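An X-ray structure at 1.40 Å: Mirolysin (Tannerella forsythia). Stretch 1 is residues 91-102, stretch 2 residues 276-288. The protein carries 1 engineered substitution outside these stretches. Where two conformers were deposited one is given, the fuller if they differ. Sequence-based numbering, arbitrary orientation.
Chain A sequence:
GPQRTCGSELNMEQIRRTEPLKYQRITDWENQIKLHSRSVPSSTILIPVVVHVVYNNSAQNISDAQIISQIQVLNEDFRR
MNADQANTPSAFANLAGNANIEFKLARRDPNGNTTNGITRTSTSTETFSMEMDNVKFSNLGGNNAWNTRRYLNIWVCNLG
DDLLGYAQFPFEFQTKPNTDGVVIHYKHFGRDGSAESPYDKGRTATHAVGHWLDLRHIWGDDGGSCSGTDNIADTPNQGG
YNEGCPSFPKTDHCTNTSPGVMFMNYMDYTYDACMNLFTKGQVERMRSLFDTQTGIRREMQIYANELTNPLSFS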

# COMPACT_ATOMS: atom_id res chain seq x y z
N ALA A 91 17.42 0.32 -18.31
CA ALA A 91 17.91 -0.94 -17.76
C ALA A 91 16.90 -1.64 -16.84
O ALA A 91 16.98 -2.86 -16.68
CB ALA A 91 19.22 -0.74 -17.02
N PHE A 92 15.94 -0.89 -16.27
CA PHE A 92 14.91 -1.46 -15.39
C PHE A 92 13.52 -1.48 -16.03
O PHE A 92 12.63 -2.17 -15.53
CB PHE A 92 14.83 -0.68 -14.09
CG PHE A 92 16.00 -0.71 -13.12
CD1 PHE A 92 16.60 -1.91 -12.77
CD2 PHE A 92 16.44 0.46 -12.51
CE1 PHE A 92 17.64 -1.94 -11.83
CE2 PHE A 92 17.48 0.43 -11.59
CZ PHE A 92 18.06 -0.77 -11.23
N ALA A 93 13.30 -0.69 -17.12
CA ALA A 93 11.97 -0.60 -17.74
C ALA A 93 11.48 -1.97 -18.21
O ALA A 93 10.28 -2.24 -18.11
CB ALA A 93 11.98 0.38 -18.90
N ASN A 94 12.39 -2.85 -18.64
CA ASN A 94 12.07 -4.20 -19.10
C ASN A 94 11.63 -5.12 -17.93
O ASN A 94 10.97 -6.14 -18.16
CB ASN A 94 13.27 -4.80 -19.85
CG ASN A 94 14.62 -4.32 -19.34
OD1 ASN A 94 14.99 -4.56 -18.19
ND2 ASN A 94 15.37 -3.63 -20.19
N LEU A 95 11.89 -4.71 -16.67
CA LEU A 95 11.46 -5.46 -15.48
C LEU A 95 10.17 -4.90 -14.92
O LEU A 95 9.62 -5.50 -13.98
CB LEU A 95 12.52 -5.42 -14.35
CG LEU A 95 13.92 -5.90 -14.70
CD1 LEU A 95 14.87 -5.66 -13.52
CD2 LEU A 95 13.90 -7.38 -15.03
N ALA A 96 9.67 -3.80 -15.48
CA ALA A 96 8.50 -3.14 -14.92
C ALA A 96 7.23 -3.94 -15.14
O ALA A 96 7.04 -4.55 -16.19
CB ALA A 96 8.36 -1.76 -15.52
N GLY A 97 6.37 -3.92 -14.13
CA GLY A 97 5.14 -4.68 -14.15
C GLY A 97 3.90 -3.82 -14.26
O GLY A 97 3.83 -2.66 -13.81
N ASN A 98 2.89 -4.43 -14.85
CA ASN A 98 1.54 -3.91 -15.02
C ASN A 98 0.68 -4.80 -14.15
O ASN A 98 0.46 -5.94 -14.52
CB ASN A 98 1.17 -4.02 -16.50
CG ASN A 98 -0.24 -3.61 -16.81
OD1 ASN A 98 -1.09 -3.45 -15.92
ND2 ASN A 98 -0.50 -3.45 -18.11
N ALA A 99 0.24 -4.31 -12.98
CA ALA A 99 -0.46 -5.18 -12.05
C ALA A 99 -1.82 -5.58 -12.52
O ALA A 99 -2.36 -6.55 -12.02
CB ALA A 99 -0.59 -4.52 -10.68
N ASN A 100 -2.42 -4.82 -13.46
CA ASN A 100 -3.76 -5.13 -13.96
C ASN A 100 -4.74 -5.26 -12.78
O ASN A 100 -5.58 -6.18 -12.68
CB ASN A 100 -3.73 -6.37 -14.86
CG ASN A 100 -5.04 -6.68 -15.55
OD1 ASN A 100 -5.87 -5.79 -15.77
ND2 ASN A 100 -5.25 -7.94 -15.87
N ILE A 101 -4.62 -4.29 -11.85
CA ILE A 101 -5.51 -4.11 -10.71
C ILE A 101 -6.12 -2.73 -10.86
O ILE A 101 -5.38 -1.74 -11.02
CB ILE A 101 -4.72 -4.28 -9.38
CG1 ILE A 101 -4.16 -5.69 -9.25
CG2 ILE A 101 -5.64 -3.96 -8.19
CD1 ILE A 101 -3.21 -5.90 -8.01
N GLU A 102 -7.45 -2.65 -10.77
CA GLU A 102 -8.25 -1.42 -10.80
C GLU A 102 -8.84 -1.10 -9.46
O GLU A 102 -9.23 -2.02 -8.74
CB GLU A 102 -9.46 -1.59 -11.75
CG GLU A 102 -9.21 -1.54 -13.23
CD GLU A 102 -10.46 -1.90 -14.02
OE1 GLU A 102 -11.55 -2.10 -13.45
OE2 GLU A 102 -10.30 -2.08 -15.24
N ASN A 276 8.48 5.32 -9.97
CA ASN A 276 7.77 5.13 -11.22
C ASN A 276 7.59 3.66 -11.64
O ASN A 276 7.14 3.43 -12.76
CB ASN A 276 8.44 5.92 -12.38
CG ASN A 276 9.93 5.67 -12.41
OD1 ASN A 276 10.37 4.53 -12.51
ND2 ASN A 276 10.73 6.73 -12.26
N LEU A 277 7.84 2.67 -10.74
CA LEU A 277 7.52 1.30 -11.13
C LEU A 277 7.32 0.36 -9.98
O LEU A 277 7.85 0.53 -8.86
CB LEU A 277 8.57 0.65 -12.09
CG LEU A 277 9.80 0.00 -11.42
CD1 LEU A 277 10.53 -0.93 -12.41
CD2 LEU A 277 10.79 1.05 -10.92
N PHE A 278 6.52 -0.69 -10.31
CA PHE A 278 6.53 -1.98 -9.66
C PHE A 278 7.24 -2.92 -10.60
O PHE A 278 7.18 -2.69 -11.81
CB PHE A 278 5.13 -2.55 -9.38
CG PHE A 278 4.34 -1.89 -8.27
CD1 PHE A 278 4.75 -2.00 -6.94
CD2 PHE A 278 3.14 -1.25 -8.56
CE1 PHE A 278 3.97 -1.45 -5.92
CE2 PHE A 278 2.37 -0.69 -7.53
CZ PHE A 278 2.81 -0.77 -6.23
N THR A 279 7.81 -3.99 -10.10
CA THR A 279 8.38 -4.98 -11.01
C THR A 279 7.36 -6.07 -11.36
O THR A 279 6.34 -6.24 -10.67
CB THR A 279 9.60 -5.67 -10.41
OG1 THR A 279 9.21 -6.51 -9.32
CG2 THR A 279 10.69 -4.73 -10.02
N LYS A 280 7.67 -6.88 -12.38
CA LYS A 280 6.82 -8.04 -12.69
C LYS A 280 6.72 -9.00 -11.49
O LYS A 280 5.65 -9.57 -11.25
CB LYS A 280 7.38 -8.79 -13.90
CG LYS A 280 7.27 -7.97 -15.18
CD LYS A 280 8.04 -8.62 -16.33
CE LYS A 280 7.94 -7.78 -17.59
NZ LYS A 280 8.80 -8.35 -18.67
N GLY A 281 7.83 -9.20 -10.77
CA GLY A 281 7.80 -10.08 -9.60
C GLY A 281 6.91 -9.57 -8.49
O GLY A 281 6.22 -10.35 -7.81
N GLN A 282 6.92 -8.23 -8.27
CA GLN A 282 6.02 -7.65 -7.27
C GLN A 282 4.57 -7.82 -7.72
O GLN A 282 3.74 -8.18 -6.90
CB GLN A 282 6.35 -6.16 -7.06
CG GLN A 282 7.66 -5.94 -6.30
CD GLN A 282 8.04 -4.48 -6.31
OE1 GLN A 282 7.91 -3.79 -7.32
NE2 GLN A 282 8.48 -3.96 -5.14
N VAL A 283 4.27 -7.58 -9.01
CA VAL A 283 2.93 -7.80 -9.56
C VAL A 283 2.44 -9.24 -9.29
O VAL A 283 1.28 -9.44 -8.91
CB VAL A 283 2.92 -7.50 -11.08
CG1 VAL A 283 1.68 -8.10 -11.75
CG2 VAL A 283 2.99 -6.00 -11.29
N GLU A 284 3.29 -10.22 -9.56
CA GLU A 284 2.92 -11.62 -9.34
C GLU A 284 2.52 -11.84 -7.89
O GLU A 284 1.50 -12.50 -7.63
CB GLU A 284 4.07 -12.56 -9.71
CG GLU A 284 4.36 -12.66 -11.20
CD GLU A 284 5.59 -13.50 -11.50
OE1 GLU A 284 5.46 -14.74 -11.57
OE2 GLU A 284 6.69 -12.92 -11.64
N ARG A 285 3.29 -11.27 -6.94
CA ARG A 285 2.99 -11.47 -5.54
C ARG A 285 1.64 -10.83 -5.19
O ARG A 285 0.84 -11.43 -4.47
CB ARG A 285 4.12 -10.89 -4.69
CG ARG A 285 3.83 -10.84 -3.21
CD ARG A 285 3.60 -12.21 -2.60
NE ARG A 285 4.84 -12.93 -2.45
CZ ARG A 285 5.42 -13.19 -1.28
NH1 ARG A 285 4.81 -12.86 -0.15
NH2 ARG A 285 6.57 -13.82 -1.24
N MET A 286 1.40 -9.61 -5.67
CA MET A 286 0.14 -8.91 -5.35
C MET A 286 -1.07 -9.64 -5.94
O MET A 286 -2.07 -9.86 -5.24
CB MET A 286 0.21 -7.47 -5.88
CG MET A 286 1.26 -6.64 -5.14
SD MET A 286 1.09 -4.86 -5.47
CE MET A 286 1.75 -4.80 -7.18
N ARG A 287 -0.96 -10.09 -7.19
CA ARG A 287 -2.10 -10.74 -7.81
C ARG A 287 -2.42 -12.11 -7.21
O ARG A 287 -3.57 -12.56 -7.25
CB ARG A 287 -1.87 -10.92 -9.30
CG ARG A 287 -1.81 -9.56 -10.04
CD ARG A 287 -1.58 -9.79 -11.53
NE ARG A 287 -2.65 -10.58 -12.16
CZ ARG A 287 -3.85 -10.10 -12.50
NH1 ARG A 287 -4.14 -8.81 -12.31
NH2 ARG A 287 -4.76 -10.90 -13.03
N SER A 288 -1.38 -12.75 -6.64
CA SER A 288 -1.54 -14.08 -6.05
C SER A 288 -2.55 -14.10 -4.90
O SER A 288 -3.16 -15.15 -4.65
CB SER A 288 -0.19 -14.63 -5.59
OG SER A 288 0.27 -14.01 -4.40
O HOH W 1 5.11 -0.29 -12.98

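Close packing between distant segments of a chain often depends on a place where one side offers no side chain at all, and this pair of stretches from mirolysin is a compact example. The two segments bury 630 Å² between them, and the closest backbone approach falls at Gly97, whose CA lies 4.0 Å from Lys280 CA. Glycine leaves a hollow here that the start of a helix fills. A CB built on Gly97 would point toward the helix and stand 2.6 Å from Val283 CG2, 2.7 Å from Thr279 O and 3.0 Å from Lys280 N, all clashes. With that space empty, the methyl Val283 CG2 comes within 3.8 Å of Gly97 C.

The approach is fixed by a single beta bridge between Ala96 and Thr279. Gly97 N donates to Phe278 O at 2.7 Å, nearly straight at 168°, and Lys280 N donates to Leu95 O at 2.9 Å. The same two carbonyls also receive CA-H...O contacts, Phe278 O from Ala96 CA at 3.4 Å and Leu95 O from Thr279 CA at 3.3 Å, as expected of backbones drawn so near. A water lies 2.8 Å from Gly97 O, within hydrogen-bonding reach, and accepts from Phe278 N at 3.0 Å.

Thr279 also serves as the N-cap: its OG1 accepts from Gln282 N at 3.1 Å, while Thr279 N donates to Gln282 OE1 at 2.8 Å. The helix thus begins directly beside the bridge, and Val283, one turn along, projects toward stretch 1. Both its methyls pack on Ala99, CG1 and CG2 each 3.6 Å from Ala99 CA; CG2 also lies 3.9 Å from Ala99 CB, and CG1 lies 3.7 Å from Asn98 O. Another turn on, Met286 continues the apolar seam, with CE 4.2 Å from Ala99 CB and CB 4.3 Å from Ile101 CD1. Before the helix, Leu277 CD1 fits against Ala96 CB at 3.9 Å and Phe92 O at 4.0 Å.

Long polar side chains reach across at two further places. Lys280, extended with chi2 to chi4 all t, runs past Ala96 O, which lies 3.6 Å from its CG, and brings NZ to Asn94 O at 3.1 Å, a hydrogen bond to the turn spanning Ala93 to Ala96. The CA-to-CB bond of Arg287 points sideways to stretch 1, but the end of the side chain comes nearer, and there NH1 donates to Ala99 O at 2.9 Å and, weakly, to Asn100 O at 3.0 Å. Both oxygens lie at the guanidinium edge, near its plane, so one nitrogen gathers two successive carbonyls.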